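Local coordinates for RmpA (Streptococcus mutans, PDB 3BJV), which serves as the IIA component of an ascorbate phosphotransferase system, probably relaying a phosphoryl group towards its IIB partner during ascorbate uptake, at the interface of chains A and B. Coordinates in Å, arbitrary orientation; residue numbers count along the deposited sequence, not the author numbering. Chains: chain A/B, RmpA.

Contact 1: the interface of chains A and B. Residues chain A 57-58, 60, 66, 68; chain B 109, 112-113, 117.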
ATOM      1  N   TYR A  57       5.287  -1.530  11.291  1.00 13.20           N
ATOM      2  CA  TYR A  57       5.443  -1.153   9.884  1.00 12.90           C
ATOM      3  C   TYR A  57       4.057  -1.191   9.193  1.00 11.64           C
ATOM      4  O   TYR A  57       3.977  -1.378   7.989  1.00 11.29           O
ATOM      5  CB  TYR A  57       6.505  -2.058   9.169  1.00 13.28           C
ATOM      6  CG  TYR A  57       6.326  -3.534   9.496  1.00 14.12           C
ATOM      7  CD1 TYR A  57       5.621  -4.390   8.640  1.00 10.86           C
ATOM      8  CD2 TYR A  57       6.787  -4.054  10.727  1.00 14.70           C
ATOM      9  CE1 TYR A  57       5.435  -5.746   8.963  1.00  8.04           C
ATOM     10  CE2 TYR A  57       6.563  -5.383  11.067  1.00 14.43           C
ATOM     11  CZ  TYR A  57       5.883  -6.221  10.172  1.00 12.50           C
ATOM     12  OH  TYR A  57       5.652  -7.522  10.556  1.00 13.20           O
ATOM     13  N   TYR A  58       2.965  -0.987   9.946  1.00 11.36           N
ATOM     14  CA  TYR A  58       1.617  -1.242   9.377  1.00 11.31           C
ATOM     15  C   TYR A  58       0.534  -0.352   9.932  1.00 11.80           C
ATOM     16  O   TYR A  58      -0.639  -0.634   9.845  1.00 12.26           O
ATOM     17  CB  TYR A  58       1.254  -2.710   9.555  1.00 10.47           C
ATOM     18  CG  TYR A  58       1.647  -3.252  10.941  1.00 10.80           C
ATOM     19  CD1 TYR A  58       0.915  -2.900  12.115  1.00  9.19           C
ATOM     20  CD2 TYR A  58       2.724  -4.115  11.079  1.00  8.04           C
ATOM     21  CE1 TYR A  58       1.260  -3.413  13.383  1.00  8.25           C
ATOM     22  CE2 TYR A  58       3.081  -4.622  12.340  1.00 12.33           C
ATOM     23  CZ  TYR A  58       2.363  -4.276  13.481  1.00 12.10           C
ATOM     24  OH  TYR A  58       2.777  -4.799  14.710  1.00 11.80           O
ATOM     25  N   LEU A  60      -1.175   2.433   9.020  1.00 17.80           N
ATOM     26  CA  LEU A  60      -1.375   3.292   7.839  1.00 20.68           C
ATOM     27  C   LEU A  60      -1.864   4.699   8.087  1.00 21.39           C
ATOM     28  O   LEU A  60      -1.446   5.637   7.404  1.00 21.00           O
ATOM     29  CB  LEU A  60      -2.312   2.657   6.811  1.00 21.21           C
ATOM     30  CG  LEU A  60      -1.667   1.714   5.791  1.00 24.42           C
ATOM     31  CD1 LEU A  60      -2.581   1.641   4.585  1.00 26.76           C
ATOM     32  CD2 LEU A  60      -0.178   2.035   5.406  1.00 24.47           C
ATOM     33  N   MET A  66      -2.767  -2.609  10.157  1.00 10.23           N
ATOM     34  CA  MET A  66      -2.932  -3.840   9.374  1.00 13.10           C
ATOM     35  C   MET A  66      -1.788  -4.828   9.620  1.00 10.50           C
ATOM     36  O   MET A  66      -0.925  -4.996   8.767  1.00 10.16           O
ATOM     37  CB  MET A  66      -3.089  -3.551   7.870  1.00 11.97           C
ATOM     38  CG  MET A  66      -2.330  -2.384   7.438  1.00 16.35           C
ATOM     39  SD  MET A  66      -2.298  -2.200   5.661  1.00 22.64           S
ATOM     40  CE  MET A  66      -1.157  -3.564   5.231  1.00 20.34           C
ATOM     41  N   HIS A  68       0.780  -7.721   9.681  1.00  6.81           N
ATOM     42  CA  HIS A  68       1.156  -8.771   8.728  1.00  7.83           C
ATOM     43  C   HIS A  68       2.664  -9.081   8.803  1.00  9.27           C
ATOM     44  O   HIS A  68       3.440  -8.386   9.472  1.00  9.61           O
ATOM     45  CB  HIS A  68       0.813  -8.382   7.302  1.00  6.80           C
ATOM     46  CG  HIS A  68       1.585  -7.205   6.807  1.00  6.11           C
ATOM     47  ND1 HIS A  68       1.373  -5.922   7.269  1.00  4.16           N
ATOM     48  CD2 HIS A  68       2.579  -7.116   5.898  1.00  5.90           C
ATOM     49  CE1 HIS A  68       2.212  -5.095   6.676  1.00  5.43           C
ATOM     50  NE2 HIS A  68       2.971  -5.798   5.852  1.00  7.95           N
TER
ATOM     51  N   LYS B 109       8.961  -3.738   4.240  1.00 16.87           N
ATOM     52  CA  LYS B 109       8.530  -2.943   5.358  1.00 16.89           C
ATOM     53  C   LYS B 109       8.481  -1.467   4.994  1.00 17.26           C
ATOM     54  O   LYS B 109       7.499  -0.780   5.319  1.00 16.85           O
ATOM     55  CB  LYS B 109       9.392  -3.210   6.613  1.00 16.47           C
ATOM     56  CG  LYS B 109       9.121  -4.580   7.186  1.00 15.32           C
ATOM     57  CD  LYS B 109       9.903  -4.906   8.460  1.00 17.57           C
ATOM     58  CE  LYS B 109      10.062  -6.451   8.539  1.00 18.33           C
ATOM     59  NZ  LYS B 109      11.083  -6.895   7.504  1.00 24.34           N
ATOM     60  N   THR B 112       5.620  -0.578   2.378  1.00 14.89           N
ATOM     61  CA  THR B 112       4.316  -0.525   2.956  1.00 14.26           C
ATOM     62  C   THR B 112       4.186   0.623   3.896  1.00 13.48           C
ATOM     63  O   THR B 112       3.195   1.350   3.821  1.00 13.58           O
ATOM     64  CB  THR B 112       3.972  -1.866   3.667  1.00 14.17           C
ATOM     65  OG1 THR B 112       3.750  -2.840   2.655  1.00 15.48           O
ATOM     66  CG2 THR B 112       2.678  -1.755   4.488  1.00 16.00           C
ATOM     67  N   SER B 113       5.137   0.797   4.805  1.00 13.14           N
ATOM     68  CA  SER B 113       4.910   1.825   5.805  1.00 13.92           C
ATOM     69  C   SER B 113       5.449   3.227   5.527  1.00 13.03           C
ATOM     70  O   SER B 113       5.054   4.193   6.211  1.00 13.25           O
ATOM     71  CB  SER B 113       5.270   1.367   7.222  1.00 14.79           C
ATOM     72  OG  SER B 113       6.635   1.471   7.466  1.00 16.55           O
ATOM     73  N   PRO B 117       2.115   5.267   1.724  1.00 11.39           N
ATOM     74  CA  PRO B 117       1.449   6.441   2.261  1.00 10.09           C
ATOM     75  C   PRO B 117       1.815   7.782   1.549  1.00  9.78           C
ATOM     76  O   PRO B 117       0.960   8.654   1.415  1.00 10.26           O
ATOM     77  CB  PRO B 117       1.965   6.483   3.694  1.00 10.41           C
ATOM     78  CG  PRO B 117       2.493   5.175   4.009  1.00  8.83           C
ATOM     79  CD  PRO B 117       2.875   4.537   2.773  1.00 10.94           C
TER

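Contact 2: the interface of chains A and B. Residues chain A 60-61, 120, 124, 153; chain B 120, 124, 153.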
ATOM      1  N   LEU A  60      -1.175   2.433   9.020  1.00 17.80           N
ATOM      2  CA  LEU A  60      -1.375   3.292   7.839  1.00 20.68           C
ATOM      3  C   LEU A  60      -1.864   4.699   8.087  1.00 21.39           C
ATOM      4  O   LEU A  60      -1.446   5.637   7.404  1.00 21.00           O
ATOM      5  CB  LEU A  60      -2.312   2.657   6.811  1.00 21.21           C
ATOM      6  CG  LEU A  60      -1.667   1.714   5.791  1.00 24.42           C
ATOM      7  CD1 LEU A  60      -2.581   1.641   4.585  1.00 26.76           C
ATOM      8  CD2 LEU A  60      -0.178   2.035   5.406  1.00 24.47           C
ATOM      9  N   MET A  61      -2.767   4.825   9.046  1.00 22.82           N
ATOM     10  CA  MET A  61      -3.305   6.102   9.452  1.00 25.11           C
ATOM     11  C   MET A  61      -3.607   5.958  10.923  1.00 23.15           C
ATOM     12  O   MET A  61      -3.720   4.836  11.399  1.00 22.49           O
ATOM     13  CB  MET A  61      -4.556   6.463   8.635  1.00 25.14           C
ATOM     14  CG  MET A  61      -5.706   5.423   8.567  1.00 27.33           C
ATOM     15  SD  MET A  61      -7.195   6.038   7.618  1.00 33.31           S
ATOM     16  CE  MET A  61      -8.226   6.804   8.898  1.00 31.69           C
ATOM     17  N   ILE A 120      -7.743   0.478   2.162  1.00 12.12           N
ATOM     18  CA  ILE A 120      -7.816   1.916   2.163  1.00 14.87           C
ATOM     19  C   ILE A 120      -9.216   2.470   1.799  1.00 14.77           C
ATOM     20  O   ILE A 120      -9.689   3.420   2.453  1.00 14.71           O
ATOM     21  CB  ILE A 120      -6.553   2.674   1.535  1.00 16.24           C
ATOM     22  CG1 ILE A 120      -6.444   2.581   0.050  1.00 18.57           C
ATOM     23  CG2 ILE A 120      -5.184   2.208   2.161  1.00 15.63           C
ATOM     24  CD1 ILE A 120      -4.876   2.513  -0.317  1.00 22.06           C
ATOM     25  N   GLU A 124     -11.245   4.992   4.252  1.00 13.22           N
ATOM     26  CA  GLU A 124     -11.580   6.343   3.771  1.00 14.47           C
ATOM     27  C   GLU A 124     -13.072   6.724   3.757  1.00 15.23           C
ATOM     28  O   GLU A 124     -13.429   7.790   3.253  1.00 16.30           O
ATOM     29  CB  GLU A 124     -10.972   6.581   2.397  1.00 13.82           C
ATOM     30  CG  GLU A 124      -9.434   6.621   2.466  1.00 15.63           C
ATOM     31  CD  GLU A 124      -8.810   6.972   1.152  1.00 15.32           C
ATOM     32  OE1 GLU A 124      -9.532   6.997   0.107  1.00 13.02           O
ATOM     33  OE2 GLU A 124      -7.590   7.218   1.176  1.00 13.15           O
ATOM     34  N   TYR A 153     -10.065   3.366  -5.857  1.00 24.94           N
ATOM     35  CA  TYR A 153      -9.170   2.247  -5.608  1.00 24.73           C
ATOM     36  C   TYR A 153      -9.764   0.907  -6.035  1.00 25.00           C
ATOM     37  O   TYR A 153      -9.030  -0.046  -6.380  1.00 23.13           O
ATOM     38  CB  TYR A 153      -8.725   2.235  -4.135  1.00 24.67           C
ATOM     39  CG  TYR A 153      -7.931   3.469  -3.803  1.00 24.49           C
ATOM     40  CD1 TYR A 153      -8.419   4.427  -2.914  1.00 24.27           C
ATOM     41  CD2 TYR A 153      -6.713   3.705  -4.420  1.00 23.16           C
ATOM     42  CE1 TYR A 153      -7.709   5.579  -2.642  1.00 23.14           C
ATOM     43  CE2 TYR A 153      -6.007   4.834  -4.178  1.00 24.12           C
ATOM     44  CZ  TYR A 153      -6.495   5.776  -3.276  1.00 25.80           C
ATOM     45  OH  TYR A 153      -5.727   6.904  -3.022  1.00 27.75           O
TER
ATOM     46  N   ILE B 120       0.161   7.804  -1.984  1.00 12.12           N
ATOM     47  CA  ILE B 120      -1.265   8.002  -1.950  1.00 14.87           C
ATOM     48  C   ILE B 120      -1.686   9.437  -1.543  1.00 14.77           C
ATOM     49  O   ILE B 120      -2.604  10.006  -2.164  1.00 14.71           O
ATOM     50  CB  ILE B 120      -2.118   6.796  -1.332  1.00 16.24           C
ATOM     51  CG1 ILE B 120      -2.003   6.645   0.148  1.00 18.57           C
ATOM     52  CG2 ILE B 120      -1.788   5.407  -1.997  1.00 15.63           C
ATOM     53  CD1 ILE B 120      -2.066   5.069   0.481  1.00 22.06           C
ATOM     54  N   GLU B 124      -4.071  11.736  -3.893  1.00 13.22           N
ATOM     55  CA  GLU B 124      -5.377  12.177  -3.373  1.00 14.47           C
ATOM     56  C   GLU B 124      -5.624  13.695  -3.318  1.00 15.23           C
ATOM     57  O   GLU B 124      -6.643  14.132  -2.782  1.00 16.30           O
ATOM     58  CB  GLU B 124      -5.638  11.560  -2.007  1.00 13.82           C
ATOM     59  CG  GLU B 124      -5.815  10.033  -2.108  1.00 15.63           C
ATOM     60  CD  GLU B 124      -6.191   9.412  -0.800  1.00 15.32           C
ATOM     61  OE1 GLU B 124      -6.130  10.109   0.261  1.00 13.02           O
ATOM     62  OE2 GLU B 124      -6.545   8.219  -0.844  1.00 13.15           O
ATOM     63  N   TYR B 153      -2.339  10.182   6.148  1.00 24.94           N
ATOM     64  CA  TYR B 153      -1.309   9.198   5.854  1.00 24.73           C
ATOM     65  C   TYR B 153       0.087   9.662   6.262  1.00 25.00           C
ATOM     66  O   TYR B 153       0.979   8.840   6.569  1.00 23.13           O
ATOM     67  CB  TYR B 153      -1.368   8.788   4.372  1.00 24.67           C
ATOM     68  CG  TYR B 153      -2.674   8.113   4.052  1.00 24.49           C
ATOM     69  CD1 TYR B 153      -3.604   8.705   3.196  1.00 24.27           C
ATOM     70  CD2 TYR B 153      -3.003   6.907   4.648  1.00 23.16           C
ATOM     71  CE1 TYR B 153      -4.820   8.104   2.936  1.00 23.14           C
ATOM     72  CE2 TYR B 153      -4.195   6.308   4.418  1.00 24.12           C
ATOM     73  CZ  TYR B 153      -5.110   6.898   3.549  1.00 25.80           C
ATOM     74  OH  TYR B 153      -6.305   6.238   3.305  1.00 27.75           O
TER
HETATM   75  O   HOH W   1       0.978   6.372   7.333  1.00 18.39           O

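Contact 1: the interface of chains A and B
The phenol hydroxyl of A:Tyr57, whose ring packs against B:Lys109, donates a hydrogen bond to the backbone carbonyl of A:His68, with OH to O at 2.6 Å. The C=O...donor angle of 160° makes it nearly linear with the carbonyl, tying the tip of the ring to the active-site loop. The ring is sandwiched: CD2 of A:Tyr58 stands over the centre of one face, and the aliphatic stem of B:Lys109 lies across the other, offset toward the rim, with its CG 3.8 Å from A:Tyr57 CG. CG of A:Tyr57 sits between the backbone N and the carbonyl carbon (chi1 45°), which presents that second face to the lysine stem.

In EIIA proteins of this family the histidine of the MPH motif, here A:His68, accepts the phosphoryl group. Its ND1 donates to A:Met66 O at 2.9 Å, close to the imidazole plane and along the carbonyl direction, which fixes the ring's rotation and makes NE2 the likely phosphorylation site. The imidazole meets the partner tip to tip, CE1 lying 4.0 Å from the methyl CG2 of B:Thr112. That methyl is anti to its own backbone N and points into chain A. A:Leu60 adds CD2, 3.8 Å from B:Thr112 O. No N or O of one chain comes within bonding distance of one in the other, so the patch rests on van der Waals contact, largely between carbon groups. Within chain B, B:Ser113 OG donates to B:Lys109 O at 3.2 Å, from above the carbonyl plane.

The chain A residues belong to loops flanking strand 63-65; those of chain B line one face of helix 108-123, from its first turn onward.

Contact 2: the interface of chains A and B
This is a two-fold homodimer interface in which B:Tyr153 and A:Glu124, together with their symmetry mates, form a polar cluster that joins the two chains of the deposited assembly. B:Tyr153 OH donates to A:Glu124 OE2 at 2.7 Å, and the twin bond is made by A:Tyr153. Each carboxylate oxygen is approached on its anti side, 19° out of the carboxylate plane, while the oxygen lies at the edge of the tyrosine ring. Phenol and glutamate chains cross at about a right angle.

The glutamates also meet tip to tip, A:Glu124 OE2 lying 2.5 Å from B:Glu124 OE2, their planes turned 64° apart. Two bare carboxylates would repel at this separation; a shared proton could make the pair a short hydrogen bond, although hydrogens are not seen. Each chain runs extended beyond CG (chi2 -175°), which carries its carboxylate to the centre of the cluster.

Beside this cluster A:Ile120 and B:Ile120 touch through their CD1 methyls at 3.9 Å, and CG1 of each isoleucine sits over a face of its own chain's Tyr153 ring, backing that ring. Farther out, a water bridges backbone carbonyls, 2.5 Å from A:Leu60 O and 2.6 Å from B:Tyr153 O. Combining reciprocal polar bonds with an apolar contact, the site probably helps hold the subunits in register, if the deposited dimer is the form that works in the cell.

Contact 1 and contact 2 lie about 11 Å apart, measured between the centres of their C-alpha atoms, and A:Leu60 belongs to both. Helix 108-123 also links them: residues 109 to 117 of chain B serve contact 1, and Ile120 of both chains, nearer the helix end, serves contact 2. Contact 2 straddles the two-fold axis, and contact 1 lies to one side of it, with a twin when the chains are exchanged. The interface thus runs from a mixed centre, where polar bonds sit beside an isoleucine pair, to mainly apolar flanks beside each catalytic histidine, so dimerisation, if it occurs in the cell, could influence the active-site surroundings.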